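Fatty acid amide hydrolase (Candida albicans, PDB 6KVR) probably hydrolyses monocarboxylic acid amides, including fatty acid amides, to the carboxylate and ammonium, as a member of the amidase signature family. Local coordinates at residues A[6-11]-A[419-424]; A[10-15]-A[427-432]; A[394-399]-A[423-428]. All blocks are in the same frame, centred on the assembly; numbering follows the deposited sequence.

Contact 1 (A[6-11]-A[419-424])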
loop_
_atom_site.group_PDB
_atom_site.type_symbol
_atom_site.label_atom_id
_atom_site.label_comp_id
_atom_site.label_asym_id
_atom_site.label_seq_id
_atom_site.Cartn_x
_atom_site.Cartn_y
_atom_site.Cartn_z
ATOM N N GLU A 6 -9.237 33.830 -12.357
ATOM C CA GLU A 6 -9.573 34.365 -11.034
ATOM C C GLU A 6 -10.975 33.980 -10.563
ATOM O O GLU A 6 -11.217 33.960 -9.352
ATOM C CB GLU A 6 -9.446 35.895 -11.006
ATOM C CG GLU A 6 -8.025 36.412 -11.089
ATOM C CD GLU A 6 -7.665 36.866 -12.493
ATOM O OE1 GLU A 6 -8.381 36.480 -13.447
ATOM O OE2 GLU A 6 -6.670 37.611 -12.645
ATOM N N THR A 7 -11.911 33.687 -11.472
ATOM C CA THR A 7 -13.242 33.288 -11.017
ATOM C C THR A 7 -13.261 31.907 -10.359
ATOM O O THR A 7 -14.262 31.557 -9.724
ATOM C CB THR A 7 -14.258 33.327 -12.177
ATOM O OG1 THR A 7 -14.140 32.153 -12.982
ATOM C CG2 THR A 7 -14.033 34.549 -13.060
ATOM N N PHE A 8 -12.186 31.117 -10.474
ATOM C CA PHE A 8 -12.107 29.854 -9.740
ATOM C C PHE A 8 -11.589 30.016 -8.318
ATOM O O PHE A 8 -11.695 29.063 -7.536
ATOM C CB PHE A 8 -11.189 28.859 -10.451
ATOM C CG PHE A 8 -11.724 28.363 -11.757
ATOM C CD1 PHE A 8 -11.543 29.097 -12.917
ATOM C CD2 PHE A 8 -12.392 27.151 -11.829
ATOM C CE1 PHE A 8 -12.027 28.639 -14.123
ATOM C CE2 PHE A 8 -12.874 26.691 -13.032
ATOM C CZ PHE A 8 -12.701 27.448 -14.180
ATOM N N LEU A 9 -11.038 31.179 -7.967
ATOM C CA LEU A 9 -10.312 31.365 -6.705
ATOM C C LEU A 9 -11.244 31.686 -5.545
ATOM O O LEU A 9 -11.052 32.666 -4.828
ATOM C CB LEU A 9 -9.258 32.454 -6.872
ATOM C CG LEU A 9 -8.371 32.345 -8.120
ATOM C CD1 LEU A 9 -7.379 33.495 -8.171
ATOM C CD2 LEU A 9 -7.653 31.007 -8.169
ATOM N N ASN A 10 -12.251 30.844 -5.318
ATOM C CA ASN A 10 -13.263 31.121 -4.305
ATOM C C ASN A 10 -13.300 30.051 -3.218
ATOM O O ASN A 10 -14.304 29.922 -2.517
ATOM C CB ASN A 10 -14.639 31.252 -4.956
ATOM C CG ASN A 10 -15.167 29.915 -5.462
ATOM O OD1 ASN A 10 -14.414 29.104 -6.026
ATOM N ND2 ASN A 10 -16.462 29.675 -5.264
ATOM N N LYS A 11 -12.232 29.271 -3.071
ATOM C CA LYS A 11 -12.195 28.212 -2.074
ATOM C C LYS A 11 -11.173 28.467 -0.977
ATOM O O LYS A 11 -11.319 27.919 0.120
ATOM C CB LYS A 11 -11.896 26.854 -2.742
ATOM C CG LYS A 11 -12.892 26.444 -3.837
ATOM C CD LYS A 11 -14.309 26.301 -3.279
ATOM C CE LYS A 11 -15.182 25.409 -4.151
ATOM N NZ LYS A 11 -14.801 25.538 -5.593
ATOM N N THR A 419 0.067 28.889 -8.260
ATOM C CA THR A 419 -0.025 28.475 -6.862
ATOM C C THR A 419 -1.390 28.839 -6.298
ATOM O O THR A 419 -2.048 28.009 -5.660
ATOM C CB THR A 419 1.096 29.123 -6.042
ATOM O OG1 THR A 419 2.312 28.401 -6.245
ATOM C CG2 THR A 419 0.780 29.133 -4.562
ATOM N N LYS A 420 -1.828 30.079 -6.539
ATOM C CA LYS A 420 -3.207 30.468 -6.262
ATOM C C LYS A 420 -4.187 29.487 -6.902
ATOM O O LYS A 420 -5.200 29.116 -6.302
ATOM C CB LYS A 420 -3.453 31.885 -6.783
ATOM C CG LYS A 420 -2.541 32.956 -6.167
ATOM C CD LYS A 420 -2.827 34.344 -6.771
ATOM C CE LYS A 420 -2.153 35.462 -5.988
ATOM N NZ LYS A 420 -2.328 36.803 -6.641
ATOM N N TRP A 421 -3.886 29.052 -8.123
ATOM C CA TRP A 421 -4.751 28.110 -8.818
ATOM C C TRP A 421 -4.883 26.792 -8.043
ATOM O O TRP A 421 -5.998 26.327 -7.780
ATOM C CB TRP A 421 -4.203 27.878 -10.236
ATOM C CG TRP A 421 -4.963 26.875 -11.015
ATOM C CD1 TRP A 421 -4.588 25.584 -11.275
ATOM C CD2 TRP A 421 -6.259 27.044 -11.612
ATOM N NE1 TRP A 421 -5.561 24.949 -12.017
ATOM C CE2 TRP A 421 -6.600 25.818 -12.227
ATOM C CE3 TRP A 421 -7.157 28.112 -11.692
ATOM C CZ2 TRP A 421 -7.798 25.637 -12.927
ATOM C CZ3 TRP A 421 -8.352 27.930 -12.381
ATOM C CH2 TRP A 421 -8.661 26.703 -12.988
ATOM N N ASN A 422 -3.757 26.161 -7.678
ATOM C CA ASN A 422 -3.870 24.836 -7.063
ATOM C C ASN A 422 -4.306 24.909 -5.604
ATOM O O ASN A 422 -4.879 23.940 -5.093
ATOM C CB ASN A 422 -2.551 24.047 -7.189
ATOM C CG ASN A 422 -1.520 24.441 -6.149
ATOM O OD1 ASN A 422 -1.617 24.084 -4.963
ATOM N ND2 ASN A 422 -0.512 25.173 -6.587
ATOM N N LEU A 423 -4.070 26.039 -4.929
ATOM C CA LEU A 423 -4.609 26.209 -3.584
ATOM C C LEU A 423 -6.130 26.284 -3.587
ATOM O O LEU A 423 -6.745 26.066 -2.539
ATOM C CB LEU A 423 -4.010 27.455 -2.927
ATOM C CG LEU A 423 -2.520 27.271 -2.601
ATOM C CD1 LEU A 423 -1.879 28.559 -2.075
ATOM C CD2 LEU A 423 -2.326 26.105 -1.619
ATOM N N ASN A 424 -6.755 26.541 -4.738
ATOM C CA ASN A 424 -8.214 26.573 -4.827
ATOM C C ASN A 424 -8.809 25.318 -5.476
ATOM O O ASN A 424 -10.002 25.314 -5.812
ATOM C CB ASN A 424 -8.656 27.829 -5.586
ATOM C CG ASN A 424 -8.645 29.067 -4.697
ATOM O OD1 ASN A 424 -9.671 29.417 -4.094
ATOM N ND2 ASN A 424 -7.478 29.712 -4.581
HETATM O O HOH W 1 -12.580 26.552 -7.618
#

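Contact 2 (A[10-15]-A[427-432])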
loop_
_atom_site.group_PDB
_atom_site.type_symbol
_atom_site.label_atom_id
_atom_site.label_comp_id
_atom_site.label_asym_id
_atom_site.label_seq_id
_atom_site.Cartn_x
_atom_site.Cartn_y
_atom_site.Cartn_z
ATOM N N ASN A 10 -12.251 30.844 -5.318
ATOM C CA ASN A 10 -13.263 31.121 -4.305
ATOM C C ASN A 10 -13.300 30.051 -3.218
ATOM O O ASN A 10 -14.304 29.922 -2.517
ATOM C CB ASN A 10 -14.639 31.252 -4.956
ATOM C CG ASN A 10 -15.167 29.915 -5.462
ATOM O OD1 ASN A 10 -14.414 29.104 -6.026
ATOM N ND2 ASN A 10 -16.462 29.675 -5.264
ATOM N N LYS A 11 -12.232 29.271 -3.071
ATOM C CA LYS A 11 -12.195 28.212 -2.074
ATOM C C LYS A 11 -11.173 28.467 -0.977
ATOM O O LYS A 11 -11.319 27.919 0.120
ATOM C CB LYS A 11 -11.896 26.854 -2.742
ATOM C CG LYS A 11 -12.892 26.444 -3.837
ATOM C CD LYS A 11 -14.309 26.301 -3.279
ATOM C CE LYS A 11 -15.182 25.409 -4.151
ATOM N NZ LYS A 11 -14.801 25.538 -5.593
ATOM N N ASP A 12 -10.147 29.270 -1.247
ATOM C CA ASP A 12 -9.141 29.628 -0.250
ATOM C C ASP A 12 -8.946 31.133 -0.394
ATOM O O ASP A 12 -8.580 31.606 -1.491
ATOM C CB ASP A 12 -7.840 28.842 -0.471
ATOM C CG ASP A 12 -6.775 29.095 0.619
ATOM O OD1 ASP A 12 -5.981 28.150 0.909
ATOM O OD2 ASP A 12 -6.724 30.216 1.186
ATOM N N PRO A 13 -9.193 31.923 0.652
ATOM C CA PRO A 13 -9.063 33.381 0.506
ATOM C C PRO A 13 -7.630 33.844 0.309
ATOM O O PRO A 13 -7.423 34.952 -0.205
ATOM C CB PRO A 13 -9.668 33.925 1.810
ATOM C CG PRO A 13 -9.560 32.797 2.802
ATOM C CD PRO A 13 -9.668 31.526 1.993
ATOM N N LEU A 14 -6.637 33.032 0.684
ATOM C CA LEU A 14 -5.229 33.333 0.405
ATOM C C LEU A 14 -4.753 34.596 1.135
ATOM O O LEU A 14 -3.946 35.368 0.615
ATOM C CB LEU A 14 -4.983 33.464 -1.101
ATOM C CG LEU A 14 -5.369 32.318 -2.046
ATOM C CD1 LEU A 14 -5.211 32.793 -3.473
ATOM C CD2 LEU A 14 -4.519 31.067 -1.803
ATOM N N ASP A 15 -5.248 34.820 2.353
ATOM C CA ASP A 15 -4.945 36.049 3.076
ATOM C C ASP A 15 -3.976 35.858 4.237
ATOM O O ASP A 15 -3.658 36.836 4.919
ATOM C CB ASP A 15 -6.240 36.701 3.582
ATOM C CG ASP A 15 -7.083 35.765 4.433
ATOM O OD1 ASP A 15 -6.664 34.615 4.691
ATOM O OD2 ASP A 15 -8.179 36.191 4.857
ATOM N N GLU A 427 -11.976 21.777 -2.260
ATOM C CA GLU A 427 -12.639 22.741 -1.397
ATOM C C GLU A 427 -11.635 23.682 -0.730
ATOM O O GLU A 427 -11.924 24.249 0.328
ATOM C CB GLU A 427 -13.507 22.018 -0.360
ATOM C CG GLU A 427 -14.581 21.100 -0.988
ATOM C CD GLU A 427 -15.585 20.554 0.027
ATOM O OE1 GLU A 427 -16.276 21.359 0.684
ATOM O OE2 GLU A 427 -15.706 19.313 0.159
ATOM N N GLY A 428 -10.453 23.851 -1.333
ATOM C CA GLY A 428 -9.442 24.780 -0.862
ATOM C C GLY A 428 -9.131 24.712 0.621
ATOM O O GLY A 428 -8.630 23.695 1.117
ATOM N N ALA A 429 -9.428 25.794 1.346
ATOM C CA ALA A 429 -9.039 25.877 2.746
ATOM C C ALA A 429 -9.987 25.138 3.686
ATOM O O ALA A 429 -9.813 25.233 4.906
ATOM C CB ALA A 429 -8.929 27.342 3.183
ATOM N N LYS A 430 -10.984 24.420 3.178
ATOM C CA LYS A 430 -11.831 23.633 4.067
ATOM C C LYS A 430 -11.043 22.423 4.568
ATOM O O LYS A 430 -10.488 21.654 3.772
ATOM C CB LYS A 430 -13.103 23.185 3.361
ATOM C CG LYS A 430 -13.747 21.989 4.043
ATOM C CD LYS A 430 -15.090 21.636 3.423
ATOM C CE LYS A 430 -15.544 20.264 3.905
ATOM N NZ LYS A 430 -16.614 19.656 3.070
ATOM N N HIS A 431 -10.957 22.277 5.883
ATOM C CA HIS A 431 -10.171 21.217 6.503
ATOM C C HIS A 431 -11.109 20.049 6.806
ATOM O O HIS A 431 -11.944 20.134 7.706
ATOM C CB HIS A 431 -9.479 21.747 7.758
ATOM C CG HIS A 431 -8.341 20.898 8.245
ATOM N ND1 HIS A 431 -7.435 21.342 9.189
ATOM C CD2 HIS A 431 -7.971 19.633 7.937
ATOM C CE1 HIS A 431 -6.553 20.388 9.434
ATOM N NE2 HIS A 431 -6.859 19.337 8.693
ATOM N N TYR A 432 -10.978 18.973 6.041
ATOM C CA TYR A 432 -11.835 17.803 6.190
ATOM C C TYR A 432 -11.621 17.119 7.539
ATOM O O TYR A 432 -10.526 17.142 8.109
ATOM C CB TYR A 432 -11.533 16.799 5.078
ATOM C CG TYR A 432 -12.231 17.049 3.758
ATOM C CD1 TYR A 432 -12.167 18.281 3.130
ATOM C CD2 TYR A 432 -12.922 16.024 3.119
ATOM C CE1 TYR A 432 -12.802 18.499 1.917
ATOM C CE2 TYR A 432 -13.547 16.225 1.903
ATOM C CZ TYR A 432 -13.490 17.465 1.309
ATOM O OH TYR A 432 -14.125 17.661 0.103
#

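Contact 3 (A[394-399]-A[423-428])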
loop_
_atom_site.group_PDB
_atom_site.type_symbol
_atom_site.label_atom_id
_atom_site.label_comp_id
_atom_site.label_asym_id
_atom_site.label_seq_id
_atom_site.Cartn_x
_atom_site.Cartn_y
_atom_site.Cartn_z
ATOM N N LYS A 394 -10.103 17.064 -4.586
ATOM C CA LYS A 394 -10.423 17.264 -3.178
ATOM C C LYS A 394 -9.305 16.715 -2.308
ATOM O O LYS A 394 -8.924 17.334 -1.306
ATOM C CB LYS A 394 -11.752 16.582 -2.820
ATOM C CG LYS A 394 -13.019 17.264 -3.321
ATOM C CD LYS A 394 -14.243 16.458 -2.851
ATOM C CE LYS A 394 -15.561 16.961 -3.444
ATOM N NZ LYS A 394 -16.541 15.823 -3.606
HETATM N N MSE A 395 -8.755 15.556 -2.697
HETATM C CA MSE A 395 -7.733 14.840 -1.927
HETATM C C MSE A 395 -6.490 15.695 -1.787
HETATM O O MSE A 395 -5.842 15.685 -0.740
HETATM C CB MSE A 395 -7.348 13.507 -2.589
HETATM C CG MSE A 395 -8.263 12.322 -2.290
HETATM SE SE MSE A 395 -7.770 10.735 -3.380
HETATM C CE MSE A 395 -8.856 9.376 -2.512
ATOM N N TYR A 396 -6.154 16.432 -2.852
ATOM C CA TYR A 396 -4.954 17.263 -2.822
ATOM C C TYR A 396 -4.993 18.253 -1.668
ATOM O O TYR A 396 -3.957 18.521 -1.046
ATOM C CB TYR A 396 -4.778 18.027 -4.141
ATOM C CG TYR A 396 -4.411 17.164 -5.316
ATOM C CD1 TYR A 396 -3.670 16.009 -5.146
ATOM C CD2 TYR A 396 -4.796 17.523 -6.615
ATOM C CE1 TYR A 396 -3.341 15.206 -6.238
ATOM C CE2 TYR A 396 -4.464 16.738 -7.709
ATOM C CZ TYR A 396 -3.732 15.582 -7.514
ATOM O OH TYR A 396 -3.403 14.790 -8.589
ATOM N N ASN A 397 -6.176 18.806 -1.363
ATOM C CA ASN A 397 -6.288 19.939 -0.448
ATOM C C ASN A 397 -7.075 19.631 0.820
ATOM O O ASN A 397 -7.376 20.559 1.581
ATOM C CB ASN A 397 -6.928 21.143 -1.157
ATOM C CG ASN A 397 -5.992 21.804 -2.150
ATOM O OD1 ASN A 397 -4.853 21.367 -2.330
ATOM N ND2 ASN A 397 -6.467 22.869 -2.798
ATOM N N CYS A 398 -7.406 18.362 1.091
ATOM C CA CYS A 398 -8.364 18.132 2.172
ATOM C C CYS A 398 -7.774 18.340 3.565
ATOM O O CYS A 398 -8.509 18.159 4.555
ATOM C CB CYS A 398 -8.982 16.728 2.065
ATOM S SG CYS A 398 -7.805 15.361 2.227
ATOM N N ASP A 399 -6.500 18.720 3.703
ATOM C CA ASP A 399 -6.034 19.227 4.992
ATOM C C ASP A 399 -6.269 20.739 5.133
ATOM O O ASP A 399 -5.676 21.379 6.003
ATOM C CB ASP A 399 -4.562 18.859 5.223
ATOM C CG ASP A 399 -3.576 19.804 4.524
ATOM O OD1 ASP A 399 -3.932 20.394 3.485
ATOM O OD2 ASP A 399 -2.421 19.922 5.004
ATOM N N LEU A 423 -4.070 26.039 -4.929
ATOM C CA LEU A 423 -4.609 26.209 -3.584
ATOM C C LEU A 423 -6.130 26.284 -3.587
ATOM O O LEU A 423 -6.745 26.066 -2.539
ATOM C CB LEU A 423 -4.010 27.455 -2.927
ATOM C CG LEU A 423 -2.520 27.271 -2.601
ATOM C CD1 LEU A 423 -1.879 28.559 -2.075
ATOM C CD2 LEU A 423 -2.326 26.105 -1.619
ATOM N N ASN A 424 -6.755 26.541 -4.738
ATOM C CA ASN A 424 -8.214 26.573 -4.827
ATOM C C ASN A 424 -8.809 25.318 -5.476
ATOM O O ASN A 424 -10.002 25.314 -5.812
ATOM C CB ASN A 424 -8.656 27.829 -5.586
ATOM C CG ASN A 424 -8.645 29.067 -4.697
ATOM O OD1 ASN A 424 -9.671 29.417 -4.094
ATOM N ND2 ASN A 424 -7.478 29.712 -4.581
ATOM N N TYR A 425 -8.025 24.236 -5.581
ATOM C CA TYR A 425 -8.402 23.065 -6.383
ATOM C C TYR A 425 -9.683 22.377 -5.917
ATOM O O TYR A 425 -10.564 22.068 -6.736
ATOM C CB TYR A 425 -7.271 22.051 -6.387
ATOM C CG TYR A 425 -6.596 22.042 -7.711
ATOM C CD1 TYR A 425 -7.249 22.551 -8.824
ATOM C CD2 TYR A 425 -5.307 21.548 -7.857
ATOM C CE1 TYR A 425 -6.648 22.560 -10.062
ATOM C CE2 TYR A 425 -4.687 21.565 -9.091
ATOM C CZ TYR A 425 -5.362 22.079 -10.190
ATOM O OH TYR A 425 -4.757 22.086 -11.431
ATOM N N GLY A 426 -9.770 22.010 -4.655
ATOM C CA GLY A 426 -10.896 21.129 -4.331
ATOM C C GLY A 426 -11.941 21.933 -3.579
ATOM O O GLY A 426 -12.675 22.732 -4.173
ATOM N N GLU A 427 -11.976 21.777 -2.260
ATOM C CA GLU A 427 -12.639 22.741 -1.397
ATOM C C GLU A 427 -11.635 23.682 -0.730
ATOM O O GLU A 427 -11.924 24.249 0.328
ATOM C CB GLU A 427 -13.507 22.018 -0.360
ATOM C CG GLU A 427 -14.581 21.100 -0.988
ATOM C CD GLU A 427 -15.585 20.554 0.027
ATOM O OE1 GLU A 427 -16.276 21.359 0.684
ATOM O OE2 GLU A 427 -15.706 19.313 0.159
ATOM N N GLY A 428 -10.453 23.851 -1.333
ATOM C CA GLY A 428 -9.442 24.780 -0.862
ATOM C C GLY A 428 -9.131 24.712 0.621
ATOM O O GLY A 428 -8.630 23.695 1.117
HETATM O O HOH W 2 -10.244 19.771 -0.776
#

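Contact 1 (A[6-11]-A[419-424])
The end of a short 3-10 turn and the loop after it, residues 6-11, run past the last turn of helix 417-423 and come closest where Lys-11 and Asn-424 have their CA atoms 5.1 Å apart. Asn-424, just past the helix, carries the polar part. Its CG lies anti to the carbonyl carbon (chi1 -80°), which sets the amide against the backbone of Leu-9. Lys-11 N donates to Asn-424 OD1 at 2.8 Å, in the carbonyl plane and fairly straight. OD1 also accepts from Asp-12 N, so two successive backbone N-H groups grip one oxygen. On its other branch, Asn-424 ND2 donates to Lys-420 O at 2.9 Å, nearly in the amide plane. The amide is thus held at both ends, and its rotation is fixed. The contact fastens the N-terminal segment to the C-terminal end of a helix in the amidase family region of the chain. Leu-9 centres an inverse gamma turn, and its CD2 reaches Lys-420 O at 3.6 Å. The aromatic pair is T-shaped. Trp-421 turns the CZ3-CH2 edge of its six-membered ring to the face of Phe-8, with planes at 68° and centroids 4.9 Å apart. Trp-421 CH2 sits over the centre of the Phe-8 ring. At the far end of the indole, Trp-421 NE1 donates to Tyr-479 O. Water 1 is hydrogen-bonded to Phe-8 O at 2.7 Å.

Contact 2 (A[10-15]-A[427-432])
Two irregular segments meet here: the N-terminal strip 10-15, which holds an Asx turn at Asp-12, and a type II' beta turn from Glu-427 to Lys-430. The turn lies in the connection between helices 417-423 and 434-457 and is closed by Lys-430 N donating to Glu-427 O.

One hydrogen bond joins the segments directly. Ala-429 N donates to Lys-11 O at 3.1 Å. The N-H points almost straight at the oxygen (168°), but the donor stands above the carbonyl plane. Gly-428 has phi 48°, a value that favours glycine. A beta carbon there would also run into Lys-11 O, so the lack of a side chain lets the two backbones come close. Their nearest CA atoms, of Lys-11 and Gly-428, are 4.6 Å apart.

The packing is modest. Lys-11 CB lies against Gly-428 N at 3.6 Å. The methyl of Ala-429 meets the carboxylate of Asp-12, with CB 3.8 Å from Asp-12 CG, and Pro-13 CD touches the same methyl more loosely.

Asp-12, Glu-427 and Lys-430 find their polar partners within their own segments or in nearby residues. Asp-12 CG is anti to its backbone N (chi1 -175°), which leaves the carboxylate alongside the Ala-429 methyl. Asp-12 OD1 accepts from Tyr-17 OH and Asn-401 ND2. Across the beta turn, Lys-430 NZ forms a salt bridge with Glu-427 OE1 at 3.0 Å. Further along, His-431 NE2 is hydrogen-bonded to Ala-435 N of the second subunit, placing the connection at the dimer interface. Both oxygens of the buried Asp-12 carboxylate have partners, because in the Asx turn Leu-14 N donates to Asp-12 OD2 at 2.9 Å, from above the carboxylate plane.

Contact 3 (A[394-399]-A[423-428])
The last turn of helix 385-397 faces the loop that leaves helix 417-423, and the backbones come nearest where Lys-394 CA and Gly-426 CA lie 4.1 Å apart. A beta carbon on Gly-426 would collide with Lys-394 CA, so the close approach depends on the bare backbone. No direct hydrogen bond crosses between the segments. Water 2 makes the link instead: it donates to Lys-394 O at 2.8 Å and accepts from Glu-427 N at 3.0 Å.

Asn-397, one turn further along the helix segment, turns its side chain toward the loop, with CG anti to the carbonyl carbon (chi1 -73°). Asn-397 ND2 lies 3.5 Å from Tyr-425 N, but both are donors and no bond joins them; its hydrogen bond goes to Asn-422 O at the end of helix 417-423. Tyr-396 and Tyr-425 touch obliquely, CD2 to CD2 at 4.2 Å. Beyond this touch, Tyr-425 OH is hydrogen-bonded to Tyr-479 O, and its ring packs edge-to-face with His-393 and Trp-481. The side chain of Tyr-396 comes within about 3 Å of Gly-255 (nearest atoms), a predicted substrate-binding residue, so the contact borders the probable active site.

Lys-394 NZ and Glu-427 OE2 stay 5.2 Å apart, and Glu-427 pairs with Lys-430. Opposite charges at that range may attract weakly, but the polar link between these backbones runs through the bridging water.

Overall arrangement
All three contacts gather round the end of helix 417-423 and the loop after it, with centres 7 to 10 Å apart. Contacts 1 and 2 start from the same N-terminal strip. Contacts 2 and 3 share Glu-427 and Gly-428, which meet the strip in one and helix 385-397 in the other. Two asparagines tie the contacts together: Asn-424 OD1, 2.9 Å from Asp-12 N, and Asn-397 ND2, 3.0 Å from Asn-422 O. Contact 3 is nearest the predicted catalytic site: Tyr-396 is about 8 Å from Ser-257, the predicted acyl-ester nucleophile, side chain to side chain. Trp-421 of contact 1 has its side chain about 11 Å from Gly-255. Contacts 2 and 3 also reach the second subunit.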